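Local coordinates for sensor protein kinase WalK (Staphylococcus aureus, PDB 4YWZ) that acts as the sensor histidine kinase of the essential WalKR two-component system, with an extracellular receptor domain that probably receives an external signal, at residues Glu10-Phe15 / Asn141-Gln146; Ile28-Val33 / Asn48-Tyr53; Gln69-Thr74 / Gln85-Ser90; Val119-Val124 / Ile131-Ile136. The protein carries 1 engineered substitution. All coordinates share one frame; numbering follows the deposited sequence.

Contact 1: Glu10-Phe15 / Asn141-Gln146; sequences ELLDNF and NDVYNQ
Val143 of helix 141-149 pushes its two methyls in among Leu11, Leu12 and Phe15 of helix 7-37. These are the first and last helices of this Cache-type receptor fragment, and they run antiparallel here, at 158° with their short axes 10.0 Å apart. Val143 CB itself lies 3.9 Å from Leu12 CD2, and beyond it the side chain forks. CG1, anti to the backbone N, goes between the two leucines, meeting Leu12 CD2 at 3.7 Å and Leu11 CB a little farther off. CG2, beside the backbone N, turns to Phe15 and touches ring atom CD2 at 3.6 Å, approaching the ring obliquely, with CB of the same residue also in contact. No hydrogen bond crosses between the segments; van der Waals contact and one CH-pi contact join them. Outside the pair, Ile140 also touches Leu12 and Phe15, and Arg116 makes a cation-pi contact with the Tyr144 ring. From the second subunit, Tyr22 packs on both Leu11 and Gln146, while its Asn18 and Gln21 accept hydrogen bonds from Asn14 ND2. Tyr144 crosses Leu12 at about a right angle, and the leucine divides its tip between ring and hydroxyl. CD1 sits 3.7 Å from Tyr144 OH, while CD2 makes the CH-pi contact over one ring face, 4.0 Å from the centroid and displaced toward the rim near CZ.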
loop_
_atom_site.group_PDB
_atom_site.type_symbol
_atom_site.label_atom_id
_atom_site.label_comp_id
_atom_site.label_asym_id
_atom_site.label_seq_id
_atom_site.Cartn_x
_atom_site.Cartn_y
_atom_site.Cartn_z
ATOM N N GLU A 10 13.242 0.127 0.184
ATOM C CA GLU A 10 12.342 0.085 1.314
ATOM C C GLU A 10 10.853 -0.007 0.844
ATOM O O GLU A 10 10.111 -0.807 1.369
ATOM C CB GLU A 10 12.493 1.344 2.147
ATOM C CG GLU A 10 13.673 1.337 3.113
ATOM C CD GLU A 10 13.980 2.747 3.653
ATOM O OE1 GLU A 10 13.209 3.747 3.420
ATOM O OE2 GLU A 10 15.020 2.844 4.370
ATOM N N LEU A 11 10.470 0.814 -0.115
ATOM C CA LEU A 11 9.100 0.868 -0.598
ATOM C C LEU A 11 8.786 -0.419 -1.344
ATOM O O LEU A 11 7.664 -0.916 -1.197
ATOM C CB LEU A 11 8.853 2.067 -1.438
ATOM C CG LEU A 11 8.989 3.405 -0.688
ATOM C CD1 LEU A 11 8.730 4.465 -1.718
ATOM C CD2 LEU A 11 7.974 3.454 0.431
ATOM N N LEU A 12 9.738 -0.921 -2.144
ATOM C CA LEU A 12 9.447 -2.199 -2.849
ATOM C C LEU A 12 9.320 -3.321 -1.861
ATOM O O LEU A 12 8.393 -4.144 -1.960
ATOM C CB LEU A 12 10.564 -2.455 -3.894
ATOM C CG LEU A 12 10.529 -1.433 -5.033
ATOM C CD1 LEU A 12 11.835 -1.530 -5.852
ATOM C CD2 LEU A 12 9.403 -1.610 -5.994
ATOM N N ASP A 13 10.193 -3.391 -0.881
ATOM C CA ASP A 13 10.086 -4.439 0.151
ATOM C C ASP A 13 8.814 -4.340 0.929
ATOM O O ASP A 13 8.228 -5.319 1.214
ATOM C CB ASP A 13 11.242 -4.376 1.144
ATOM C CG ASP A 13 12.582 -4.851 0.579
ATOM O OD1 ASP A 13 12.680 -5.470 -0.489
ATOM O OD2 ASP A 13 13.550 -4.550 1.241
ATOM N N ASN A 14 8.321 -3.128 1.253
ATOM C CA ASN A 14 7.113 -2.999 1.992
ATOM C C ASN A 14 5.911 -3.491 1.134
ATOM O O ASN A 14 4.976 -4.206 1.612
ATOM C CB ASN A 14 6.781 -1.519 2.358
ATOM C CG ASN A 14 7.747 -0.859 3.248
ATOM O OD1 ASN A 14 8.468 -1.491 3.991
ATOM N ND2 ASN A 14 7.748 0.516 3.193
ATOM N N PHE A 15 5.924 -3.117 -0.172
ATOM C CA PHE A 15 4.851 -3.553 -1.084
ATOM C C PHE A 15 4.775 -5.111 -1.117
ATOM O O PHE A 15 3.682 -5.656 -0.994
ATOM C CB PHE A 15 5.144 -3.044 -2.482
ATOM C CG PHE A 15 4.112 -3.429 -3.504
ATOM C CD1 PHE A 15 4.223 -4.622 -4.169
ATOM C CD2 PHE A 15 3.077 -2.576 -3.857
ATOM C CE1 PHE A 15 3.274 -5.021 -5.129
ATOM C CE2 PHE A 15 2.160 -2.940 -4.790
ATOM C CZ PHE A 15 2.248 -4.184 -5.415
ATOM N N ASN A 141 4.037 -1.610 -10.206
ATOM C CA ASN A 141 4.375 -0.422 -11.004
ATOM C C ASN A 141 3.835 0.782 -10.321
ATOM O O ASN A 141 4.400 1.880 -10.527
ATOM C CB ASN A 141 3.867 -0.454 -12.417
ATOM C CG ASN A 141 4.803 0.277 -13.322
ATOM O OD1 ASN A 141 5.990 0.255 -13.090
ATOM N ND2 ASN A 141 4.239 1.073 -14.201
ATOM N N ASP A 142 2.854 0.655 -9.413
ATOM C CA ASP A 142 2.435 1.819 -8.687
ATOM C C ASP A 142 3.549 2.389 -7.806
ATOM O O ASP A 142 3.582 3.629 -7.636
ATOM C CB ASP A 142 1.164 1.527 -7.860
ATOM C CG ASP A 142 -0.182 1.365 -8.702
ATOM O OD1 ASP A 142 -0.339 1.904 -9.844
ATOM O OD2 ASP A 142 -1.112 0.812 -8.039
ATOM N N VAL A 143 4.467 1.553 -7.233
ATOM C CA VAL A 143 5.647 1.957 -6.476
ATOM C C VAL A 143 6.629 2.705 -7.399
ATOM O O VAL A 143 7.026 3.820 -7.130
ATOM C CB VAL A 143 6.344 0.796 -5.762
ATOM C CG1 VAL A 143 7.489 1.365 -5.019
ATOM C CG2 VAL A 143 5.271 0.066 -4.863
ATOM N N TYR A 144 6.988 2.072 -8.522
ATOM C CA TYR A 144 7.890 2.718 -9.478
ATOM C C TYR A 144 7.372 4.018 -9.994
ATOM O O TYR A 144 8.134 5.011 -10.093
ATOM C CB TYR A 144 8.206 1.705 -10.591
ATOM C CG TYR A 144 9.028 0.488 -10.174
ATOM C CD1 TYR A 144 10.405 0.570 -9.883
ATOM C CD2 TYR A 144 8.464 -0.723 -10.119
ATOM C CE1 TYR A 144 11.105 -0.595 -9.555
ATOM C CE2 TYR A 144 9.192 -1.885 -9.794
ATOM C CZ TYR A 144 10.480 -1.801 -9.537
ATOM O OH TYR A 144 11.133 -2.951 -9.200
ATOM N N ASN A 145 6.083 4.083 -10.262
ATOM C CA ASN A 145 5.433 5.312 -10.758
ATOM C C ASN A 145 5.533 6.427 -9.715
ATOM O O ASN A 145 5.843 7.563 -10.009
ATOM C CB ASN A 145 3.998 5.140 -11.158
ATOM C CG ASN A 145 3.794 4.400 -12.509
ATOM O OD1 ASN A 145 4.675 4.403 -13.361
ATOM N ND2 ASN A 145 2.687 3.741 -12.624
ATOM N N GLN A 146 5.278 6.066 -8.463
ATOM C CA GLN A 146 5.347 7.102 -7.398
ATOM C C GLN A 146 6.792 7.561 -7.194
ATOM O O GLN A 146 7.017 8.746 -6.972
ATOM C CB GLN A 146 4.660 6.585 -6.175
ATOM C CG GLN A 146 4.702 7.657 -5.072
ATOM C CD GLN A 146 4.038 9.012 -5.375
ATOM O OE1 GLN A 146 3.342 9.213 -6.397
ATOM N NE2 GLN A 146 4.273 9.979 -4.416
#

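Contact 2: Ile28-Val33 / Asn48-Tyr53; sequences ISIEKV and NLLSEY
Leu49 reaches across from helix 46-54 to Ser29, Ile30 and Val33 on helix 7-37, its two methyls doing the touching. Its CG stands beside the backbone N (chi1 -80°). CD1 meets Ile30 CG1 at 3.9 Å as the two side chains slide past each other in opposite directions, and it also makes a looser contact with Val33 CG2. The other methyl, CD2, comes within 3.9 Å of Ser29 CB. Deeper in, Ile30 ends in an extended branch whose CD1 lies 4.2 Å from Leu50 CD1. Leu50 is the odd conformer here: its chi2 of 23° is close to eclipsed, an unusual shape for a leucine in a buried site that Ile62 and Phe64 also line. The polar margin works differently. Ser29 OG and Tyr53 OH stand 3.7 Å apart, and water 1 joins them, accepting from Tyr53 OH at 2.6 Å and donating to Ser29 OG at 3.2 Å. The serine hydroxyl also hydrogen-bonds to Gln25 O one turn back in its own helix. Tyr53 packs in addition against Ile150 of the second subunit. With the segments at 164°, this is an antiparallel helix pair, the short helix 46-54 packed on the long N-terminal helix on one side of the sheet, consistent with an extracellular Cache domain.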
loop_
_atom_site.group_PDB
_atom_site.type_symbol
_atom_site.label_atom_id
_atom_site.label_comp_id
_atom_site.label_asym_id
_atom_site.label_seq_id
_atom_site.Cartn_x
_atom_site.Cartn_y
_atom_site.Cartn_z
ATOM N N ILE A 28 -4.178 -19.903 4.097
ATOM C CA ILE A 28 -4.698 -20.508 5.360
ATOM C C ILE A 28 -6.194 -20.672 5.288
ATOM O O ILE A 28 -6.800 -21.719 5.667
ATOM C CB ILE A 28 -4.291 -19.659 6.600
ATOM C CG1 ILE A 28 -2.794 -19.748 6.863
ATOM C CG2 ILE A 28 -5.175 -20.067 7.810
ATOM C CD1 ILE A 28 -2.286 -18.710 7.852
ATOM N N SER A 29 -6.896 -19.680 4.742
ATOM C CA SER A 29 -8.314 -19.772 4.542
ATOM C C SER A 29 -8.780 -20.921 3.655
ATOM O O SER A 29 -9.758 -21.587 3.981
ATOM C CB SER A 29 -8.958 -18.402 4.009
ATOM O OG SER A 29 -8.531 -17.337 4.911
ATOM N N ILE A 30 -8.112 -21.135 2.515
ATOM C CA ILE A 30 -8.410 -22.154 1.621
ATOM C C ILE A 30 -8.120 -23.522 2.304
ATOM O O ILE A 30 -8.959 -24.455 2.209
ATOM C CB ILE A 30 -7.610 -21.997 0.266
ATOM C CG1 ILE A 30 -8.150 -20.789 -0.499
ATOM C CG2 ILE A 30 -7.768 -23.259 -0.563
ATOM C CD1 ILE A 30 -7.299 -20.508 -1.745
ATOM N N GLU A 31 -7.023 -23.569 3.009
ATOM C CA GLU A 31 -6.645 -24.833 3.678
ATOM C C GLU A 31 -7.751 -25.224 4.667
ATOM O O GLU A 31 -8.196 -26.389 4.712
ATOM C CB GLU A 31 -5.321 -24.653 4.365
ATOM C CG GLU A 31 -4.926 -25.759 5.337
ATOM C CD GLU A 31 -3.562 -25.552 5.934
ATOM O OE1 GLU A 31 -2.985 -24.463 5.719
ATOM O OE2 GLU A 31 -2.994 -26.533 6.530
ATOM N N LYS A 32 -8.280 -24.259 5.383
ATOM C CA LYS A 32 -9.310 -24.520 6.434
ATOM C C LYS A 32 -10.571 -25.038 5.804
ATOM O O LYS A 32 -11.203 -25.936 6.370
ATOM C CB LYS A 32 -9.547 -23.241 7.262
ATOM C CG LYS A 32 -8.330 -22.989 8.107
ATOM C CD LYS A 32 -8.535 -22.083 9.317
ATOM C CE LYS A 32 -7.242 -22.056 10.137
ATOM N NZ LYS A 32 -7.168 -20.853 11.009
ATOM N N VAL A 33 -10.954 -24.521 4.637
ATOM C CA VAL A 33 -12.121 -25.017 3.970
ATOM C C VAL A 33 -11.987 -26.495 3.565
ATOM O O VAL A 33 -12.921 -27.295 3.734
ATOM C CB VAL A 33 -12.524 -24.185 2.737
ATOM C CG1 VAL A 33 -13.852 -24.663 2.256
ATOM C CG2 VAL A 33 -12.723 -22.764 3.162
ATOM N N ASN A 48 -15.028 -17.311 -4.004
ATOM C CA ASN A 48 -15.334 -16.171 -3.186
ATOM C C ASN A 48 -14.120 -15.690 -2.435
ATOM O O ASN A 48 -13.920 -14.475 -2.295
ATOM C CB ASN A 48 -16.435 -16.567 -2.169
ATOM C CG ASN A 48 -16.684 -15.513 -1.143
ATOM O OD1 ASN A 48 -17.242 -14.448 -1.463
ATOM N ND2 ASN A 48 -16.196 -15.750 0.111
ATOM N N LEU A 49 -13.277 -16.622 -1.920
ATOM C CA LEU A 49 -12.138 -16.160 -1.188
ATOM C C LEU A 49 -11.233 -15.370 -2.154
ATOM O O LEU A 49 -10.638 -14.358 -1.763
ATOM C CB LEU A 49 -11.399 -17.359 -0.564
ATOM C CG LEU A 49 -12.082 -17.854 0.742
ATOM C CD1 LEU A 49 -11.470 -19.266 0.956
ATOM C CD2 LEU A 49 -11.848 -16.960 1.875
ATOM N N LEU A 50 -11.012 -15.936 -3.334
ATOM C CA LEU A 50 -10.135 -15.319 -4.269
ATOM C C LEU A 50 -10.599 -13.915 -4.553
ATOM O O LEU A 50 -9.828 -12.956 -4.500
ATOM C CB LEU A 50 -10.092 -16.037 -5.585
ATOM C CG LEU A 50 -9.020 -17.060 -5.856
ATOM C CD1 LEU A 50 -8.270 -17.787 -4.743
ATOM C CD2 LEU A 50 -9.286 -17.886 -7.117
ATOM N N SER A 51 -11.854 -13.825 -4.818
ATOM C CA SER A 51 -12.454 -12.486 -5.143
ATOM C C SER A 51 -12.397 -11.446 -4.042
ATOM O O SER A 51 -12.128 -10.245 -4.363
ATOM C CB SER A 51 -13.896 -12.717 -5.589
ATOM O OG SER A 51 -13.839 -13.270 -6.903
ATOM N N GLU A 52 -12.594 -11.844 -2.776
ATOM C CA GLU A 52 -12.467 -10.935 -1.634
ATOM C C GLU A 52 -11.092 -10.371 -1.568
ATOM O O GLU A 52 -10.874 -9.185 -1.358
ATOM C CB GLU A 52 -12.724 -11.656 -0.342
ATOM C CG GLU A 52 -14.181 -11.992 -0.105
ATOM C CD GLU A 52 -14.406 -12.881 1.117
ATOM O OE1 GLU A 52 -13.442 -13.306 1.791
ATOM O OE2 GLU A 52 -15.592 -13.094 1.440
ATOM N N TYR A 53 -10.080 -11.243 -1.683
ATOM C CA TYR A 53 -8.738 -10.817 -1.635
ATOM C C TYR A 53 -8.282 -9.876 -2.792
ATOM O O TYR A 53 -7.400 -8.972 -2.549
ATOM C CB TYR A 53 -7.776 -12.046 -1.439
ATOM C CG TYR A 53 -7.759 -12.550 -0.008
ATOM C CD1 TYR A 53 -6.704 -12.286 0.808
ATOM C CD2 TYR A 53 -8.776 -13.293 0.492
ATOM C CE1 TYR A 53 -6.682 -12.694 2.148
ATOM C CE2 TYR A 53 -8.767 -13.687 1.818
ATOM C CZ TYR A 53 -7.696 -13.428 2.589
ATOM O OH TYR A 53 -7.684 -13.880 3.891
HETATM O O HOH W 1 -9.893 -14.485 5.063
#

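Contact 3: Gln69-Thr74 / Gln85-Ser90; sequences QIIIAT and QKANDS
Ile70 and Lys86 fold toward one another through their second torsions. Ile70 chi2 of -58° curls CD1 round, and Lys86 chi2 of -83° bends that chain at CG and carries CD toward the isoleucine. The result is a tight touch, Ile70 CD1 to Lys86 CE at 3.5 Å. The backbones of the same two residues form a single beta bridge, which ties the loop ahead of helix 90-98 to the residue just ahead of strand 71-74, an outermost strand of the Cache domain's antiparallel sheet. The bonds lie on either side of the bridged pair: Ala87 N donates to Gln69 O at 2.8 Å, and Ile71 N to Gln85 O at 2.9 Å, the latter almost straight at 176°. Both donors come in nearly along the C=O axis. Ile71 reaches back toward the other bond and lays CD1 against Ala87 CA at 3.9 Å. Farther along its strand, Ile72 and Ala73 both face Phe64 in a classic beta bulge. The lysine's charged end turns elsewhere, NZ bonding to Asp68 O. Gln69 extends beside the loop, and its OE1 accepts from Gln93 NE2. Water 3 lies 2.8 Å from that same Gln69 OE1 and takes the Asn88 N-H at 3.0 Å. One residue on, Asp89 N gives its hydrogen to water 2, while Asp89 OD1 accepts from Val92 N and N-caps the helix.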
loop_
_atom_site.group_PDB
_atom_site.type_symbol
_atom_site.label_atom_id
_atom_site.label_comp_id
_atom_site.label_asym_id
_atom_site.label_seq_id
_atom_site.Cartn_x
_atom_site.Cartn_y
_atom_site.Cartn_z
ATOM N N GLN A 69 -1.746 -28.533 -12.590
ATOM C CA GLN A 69 -1.525 -27.311 -13.319
ATOM C C GLN A 69 -2.727 -26.786 -14.067
ATOM O O GLN A 69 -2.627 -25.908 -14.943
ATOM C CB GLN A 69 -0.285 -27.408 -14.202
ATOM C CG GLN A 69 0.906 -27.777 -13.382
ATOM C CD GLN A 69 2.068 -28.065 -14.247
ATOM O OE1 GLN A 69 2.556 -27.164 -15.013
ATOM N NE2 GLN A 69 2.641 -29.274 -14.033
ATOM N N ILE A 70 -3.915 -27.232 -13.693
ATOM C CA ILE A 70 -5.115 -26.723 -14.334
ATOM C C ILE A 70 -5.615 -25.501 -13.602
ATOM O O ILE A 70 -5.678 -25.492 -12.349
ATOM C CB ILE A 70 -6.221 -27.810 -14.245
ATOM C CG1 ILE A 70 -5.795 -29.116 -14.944
ATOM C CG2 ILE A 70 -7.514 -27.275 -14.849
ATOM C CD1 ILE A 70 -5.462 -28.901 -16.371
ATOM N N ILE A 71 -5.900 -24.446 -14.367
ATOM C CA ILE A 71 -6.478 -23.230 -13.837
ATOM C C ILE A 71 -7.909 -23.503 -13.435
ATOM O O ILE A 71 -8.764 -23.780 -14.287
ATOM C CB ILE A 71 -6.353 -22.075 -14.785
ATOM C CG1 ILE A 71 -4.881 -21.781 -15.059
ATOM C CG2 ILE A 71 -6.985 -20.820 -14.200
ATOM C CD1 ILE A 71 -4.576 -20.950 -16.283
ATOM N N ILE A 72 -8.179 -23.376 -12.145
ATOM C CA ILE A 72 -9.512 -23.696 -11.554
ATOM C C ILE A 72 -10.353 -22.475 -11.466
ATOM O O ILE A 72 -11.637 -22.504 -11.700
ATOM C CB ILE A 72 -9.316 -24.341 -10.136
ATOM C CG1 ILE A 72 -8.547 -25.668 -10.192
ATOM C CG2 ILE A 72 -10.653 -24.586 -9.430
ATOM C CD1 ILE A 72 -9.134 -26.641 -11.190
ATOM N N ALA A 73 -9.731 -21.344 -11.124
ATOM C CA ALA A 73 -10.491 -20.132 -10.825
ATOM C C ALA A 73 -9.576 -18.941 -11.057
ATOM O O ALA A 73 -8.382 -19.015 -10.841
ATOM C CB ALA A 73 -10.952 -20.115 -9.395
ATOM N N THR A 74 -10.239 -17.842 -11.429
ATOM C CA THR A 74 -9.620 -16.542 -11.556
ATOM C C THR A 74 -10.554 -15.468 -11.026
ATOM O O THR A 74 -11.792 -15.603 -11.057
ATOM C CB THR A 74 -9.249 -16.177 -13.024
ATOM O OG1 THR A 74 -8.709 -14.844 -13.063
ATOM C CG2 THR A 74 -10.420 -16.256 -14.013
ATOM N N GLN A 85 -7.800 -24.710 -18.516
ATOM C CA GLN A 85 -6.582 -24.823 -19.281
ATOM C C GLN A 85 -5.401 -25.074 -18.370
ATOM O O GLN A 85 -5.407 -24.705 -17.214
ATOM C CB GLN A 85 -6.393 -23.561 -20.100
ATOM C CG GLN A 85 -7.605 -23.331 -20.993
ATOM C CD GLN A 85 -7.532 -22.242 -22.041
ATOM O OE1 GLN A 85 -7.131 -21.103 -21.794
ATOM N NE2 GLN A 85 -8.035 -22.575 -23.221
ATOM N N LYS A 86 -4.360 -25.709 -18.924
ATOM C CA LYS A 86 -3.090 -25.784 -18.283
ATOM C C LYS A 86 -2.442 -24.414 -18.154
ATOM O O LYS A 86 -2.437 -23.620 -19.080
ATOM C CB LYS A 86 -2.138 -26.683 -19.126
ATOM C CG LYS A 86 -2.510 -28.170 -19.126
ATOM C CD LYS A 86 -2.017 -28.933 -17.925
ATOM C CE LYS A 86 -2.697 -30.303 -17.900
ATOM N NZ LYS A 86 -1.995 -31.223 -16.945
ATOM N N ALA A 87 -1.845 -24.154 -16.983
ATOM C CA ALA A 87 -1.168 -22.866 -16.736
ATOM C C ALA A 87 0.087 -22.727 -17.574
ATOM O O ALA A 87 0.406 -21.594 -17.976
ATOM C CB ALA A 87 -0.800 -22.752 -15.273
ATOM N N ASN A 88 0.763 -23.851 -17.846
ATOM C CA ASN A 88 1.999 -23.820 -18.628
ATOM C C ASN A 88 3.002 -22.721 -18.180
ATOM O O ASN A 88 3.500 -21.902 -18.959
ATOM C CB ASN A 88 1.641 -23.705 -20.106
ATOM C CG ASN A 88 1.181 -25.068 -20.682
ATOM O OD1 ASN A 88 1.398 -26.117 -20.077
ATOM N ND2 ASN A 88 0.430 -25.016 -21.714
ATOM N N ASP A 89 3.234 -22.752 -16.868
ATOM C CA ASP A 89 3.984 -21.696 -16.166
ATOM C C ASP A 89 5.015 -22.373 -15.283
ATOM O O ASP A 89 4.680 -23.126 -14.360
ATOM C CB ASP A 89 3.030 -20.815 -15.423
ATOM C CG ASP A 89 3.682 -19.694 -14.688
ATOM O OD1 ASP A 89 4.661 -19.896 -13.927
ATOM O OD2 ASP A 89 3.177 -18.525 -14.867
ATOM N N SER A 90 6.293 -22.093 -15.585
ATOM C CA SER A 90 7.383 -22.724 -14.860
ATOM C C SER A 90 7.481 -22.318 -13.365
ATOM O O SER A 90 7.900 -23.104 -12.536
ATOM C CB SER A 90 8.748 -22.268 -15.483
ATOM O OG SER A 90 8.814 -23.042 -16.649
HETATM O O HOH W 2 2.078 -24.720 -14.934
HETATM O O HOH W 3 0.923 -26.831 -17.284
#

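Contact 4: Val119-Val124 / Ile131-Ile136; sequences VYNIPV and IGNIYI
Ile134 fills the hollow between Ile122 CG2 and Val124 CG2 on the neighbouring strand. With Ile122 CG1 anti to the backbone N (chi1 -179°), CG2 stands between N and the carbonyl carbon and faces Ile134 CB at 3.7 Å, the side chains lying side by side. Ile134 CD1 touches Val124 CG2 at 3.7 Å. Ile131 crosses obliquely, its CG1 3.8 Å from Val124 CG1. Tyr120 and Ile136 continue this face, where Ala23 of helix 7-37 packs on both. The strands form the antiparallel hairpin 114-126/129-138 in the middle of a PAS-like five-stranded sheet, laced by paired backbone bonds such as Ile134 N to Ile122 O at 2.8 Å. On the face of Asn121, Pro123, Asn133 and Tyr135, Val92 of helix 90-98 presses on both asparagines. Asn133 ND2 donates to Asn121 OD1 at 2.9 Å from above that carbonyl's plane, the two amides turned 53° apart. The same oxygen sits at the edge of the Tyr135 ring, 3.5 Å from CD2, and Val119 CG1 approaches CE2 obliquely.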
loop_
_atom_site.group_PDB
_atom_site.type_symbol
_atom_site.label_atom_id
_atom_site.label_comp_id
_atom_site.label_asym_id
_atom_site.label_seq_id
_atom_site.Cartn_x
_atom_site.Cartn_y
_atom_site.Cartn_z
ATOM N N VAL A 119 4.962 -11.037 -9.741
ATOM C CA VAL A 119 4.235 -12.296 -9.723
ATOM C C VAL A 119 4.733 -13.070 -8.491
ATOM O O VAL A 119 5.946 -13.204 -8.229
ATOM C CB VAL A 119 4.550 -13.203 -10.943
ATOM C CG1 VAL A 119 4.041 -14.656 -10.767
ATOM C CG2 VAL A 119 4.063 -12.521 -12.219
ATOM N N TYR A 120 3.763 -13.441 -7.644
ATOM C CA TYR A 120 4.004 -14.219 -6.383
ATOM C C TYR A 120 3.156 -15.461 -6.480
ATOM O O TYR A 120 1.944 -15.460 -6.698
ATOM C CB TYR A 120 3.638 -13.365 -5.195
ATOM C CG TYR A 120 3.830 -14.062 -3.865
ATOM C CD1 TYR A 120 5.094 -14.229 -3.409
ATOM C CD2 TYR A 120 2.764 -14.499 -3.134
ATOM C CE1 TYR A 120 5.341 -14.873 -2.180
ATOM C CE2 TYR A 120 2.947 -15.128 -1.917
ATOM C CZ TYR A 120 4.228 -15.339 -1.500
ATOM O OH TYR A 120 4.481 -15.975 -0.240
ATOM N N ASN A 121 3.793 -16.601 -6.200
ATOM C CA ASN A 121 3.148 -17.844 -6.059
ATOM C C ASN A 121 3.337 -18.398 -4.602
ATOM O O ASN A 121 4.444 -18.378 -4.056
ATOM C CB ASN A 121 3.822 -18.878 -6.956
ATOM C CG ASN A 121 3.546 -18.660 -8.409
ATOM O OD1 ASN A 121 2.396 -18.676 -8.800
ATOM N ND2 ASN A 121 4.554 -18.459 -9.169
ATOM N N ILE A 122 2.209 -18.822 -4.050
ATOM C CA ILE A 122 2.211 -19.543 -2.752
ATOM C C ILE A 122 1.429 -20.824 -2.885
ATOM O O ILE A 122 0.273 -20.866 -3.258
ATOM C CB ILE A 122 1.733 -18.677 -1.559
ATOM C CG1 ILE A 122 1.808 -19.534 -0.267
ATOM C CG2 ILE A 122 0.392 -18.057 -1.783
ATOM C CD1 ILE A 122 1.564 -18.756 1.007
ATOM N N PRO A 123 2.128 -21.950 -2.637
ATOM C CA PRO A 123 1.402 -23.203 -2.705
ATOM C C PRO A 123 0.449 -23.359 -1.517
ATOM O O PRO A 123 0.786 -22.915 -0.429
ATOM C CB PRO A 123 2.536 -24.280 -2.601
ATOM C CG PRO A 123 3.721 -23.644 -2.042
ATOM C CD PRO A 123 3.557 -22.142 -2.377
ATOM N N VAL A 124 -0.665 -24.013 -1.772
ATOM C CA VAL A 124 -1.707 -24.331 -0.792
ATOM C C VAL A 124 -1.447 -25.757 -0.311
ATOM O O VAL A 124 -1.342 -26.638 -1.136
ATOM C CB VAL A 124 -3.121 -24.152 -1.291
ATOM C CG1 VAL A 124 -4.120 -24.445 -0.189
ATOM C CG2 VAL A 124 -3.299 -22.741 -1.868
ATOM N N ILE A 131 -1.895 -29.063 -2.550
ATOM C CA ILE A 131 -3.082 -29.304 -3.322
ATOM C C ILE A 131 -3.299 -28.400 -4.537
ATOM O O ILE A 131 -4.258 -28.564 -5.370
ATOM C CB ILE A 131 -4.363 -29.204 -2.476
ATOM C CG1 ILE A 131 -4.536 -27.812 -1.839
ATOM C CG2 ILE A 131 -4.389 -30.241 -1.410
ATOM C CD1 ILE A 131 -5.987 -27.361 -1.719
ATOM N N GLY A 132 -2.444 -27.373 -4.587
ATOM C CA GLY A 132 -2.656 -26.291 -5.632
ATOM C C GLY A 132 -1.785 -25.141 -5.305
ATOM O O GLY A 132 -0.918 -25.250 -4.443
ATOM N N ASN A 133 -1.907 -24.074 -6.090
ATOM C CA ASN A 133 -1.070 -22.940 -5.986
ATOM C C ASN A 133 -1.895 -21.680 -6.222
ATOM O O ASN A 133 -2.777 -21.678 -7.093
ATOM C CB ASN A 133 0.066 -22.990 -7.025
ATOM C CG ASN A 133 0.939 -21.769 -7.005
ATOM O OD1 ASN A 133 1.744 -21.584 -6.116
ATOM N ND2 ASN A 133 0.720 -20.878 -8.021
ATOM N N ILE A 134 -1.587 -20.677 -5.407
ATOM C CA ILE A 134 -2.198 -19.349 -5.567
ATOM C C ILE A 134 -1.165 -18.542 -6.366
ATOM O O ILE A 134 -0.003 -18.366 -5.931
ATOM C CB ILE A 134 -2.415 -18.677 -4.166
ATOM C CG1 ILE A 134 -3.520 -19.423 -3.409
ATOM C CG2 ILE A 134 -2.684 -17.160 -4.338
ATOM C CD1 ILE A 134 -3.531 -19.087 -1.910
ATOM N N TYR A 135 -1.542 -18.038 -7.543
ATOM C CA TYR A 135 -0.742 -17.195 -8.394
ATOM C C TYR A 135 -1.338 -15.771 -8.340
ATOM O O TYR A 135 -2.527 -15.616 -8.525
ATOM C CB TYR A 135 -0.902 -17.726 -9.825
ATOM C CG TYR A 135 -0.414 -16.825 -10.957
ATOM C CD1 TYR A 135 -1.289 -15.970 -11.550
ATOM C CD2 TYR A 135 0.876 -16.918 -11.457
ATOM C CE1 TYR A 135 -0.894 -15.169 -12.630
ATOM C CE2 TYR A 135 1.272 -16.183 -12.545
ATOM C CZ TYR A 135 0.365 -15.255 -13.095
ATOM O OH TYR A 135 0.725 -14.415 -14.150
ATOM N N ILE A 136 -0.507 -14.809 -8.063
ATOM C CA ILE A 136 -0.928 -13.418 -7.894
ATOM C C ILE A 136 -0.091 -12.551 -8.813
ATOM O O ILE A 136 1.122 -12.616 -8.837
ATOM C CB ILE A 136 -0.777 -12.957 -6.475
ATOM C CG1 ILE A 136 -1.639 -13.774 -5.558
ATOM C CG2 ILE A 136 -1.109 -11.467 -6.347
ATOM C CD1 ILE A 136 -1.425 -13.460 -4.108
#

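In the fold
Contact 1 joins the two ends of the chain, so the other three fall within its span, in the order contact 2, contact 3, contact 4. Helix 7-37 serves contacts 1 and 2, whose centres lie 26 Å apart, and both also touch the second subunit. Contact 4 sits in the middle of the sheet, 6 Å from the chain's centre, and meets both neighbours: Ile30 of contact 2 packs on Val124 and Ile134, and Asp89 of contact 3 on Tyr135. Leu50 and Ala73 join contacts 2 and 3. Contact 1 stands apart, 22 Å from contact 4 between centres, although strand 129-138 leads directly into helix 141-149. The sheet core is thus linked to terminal helices that probably lead toward the membrane.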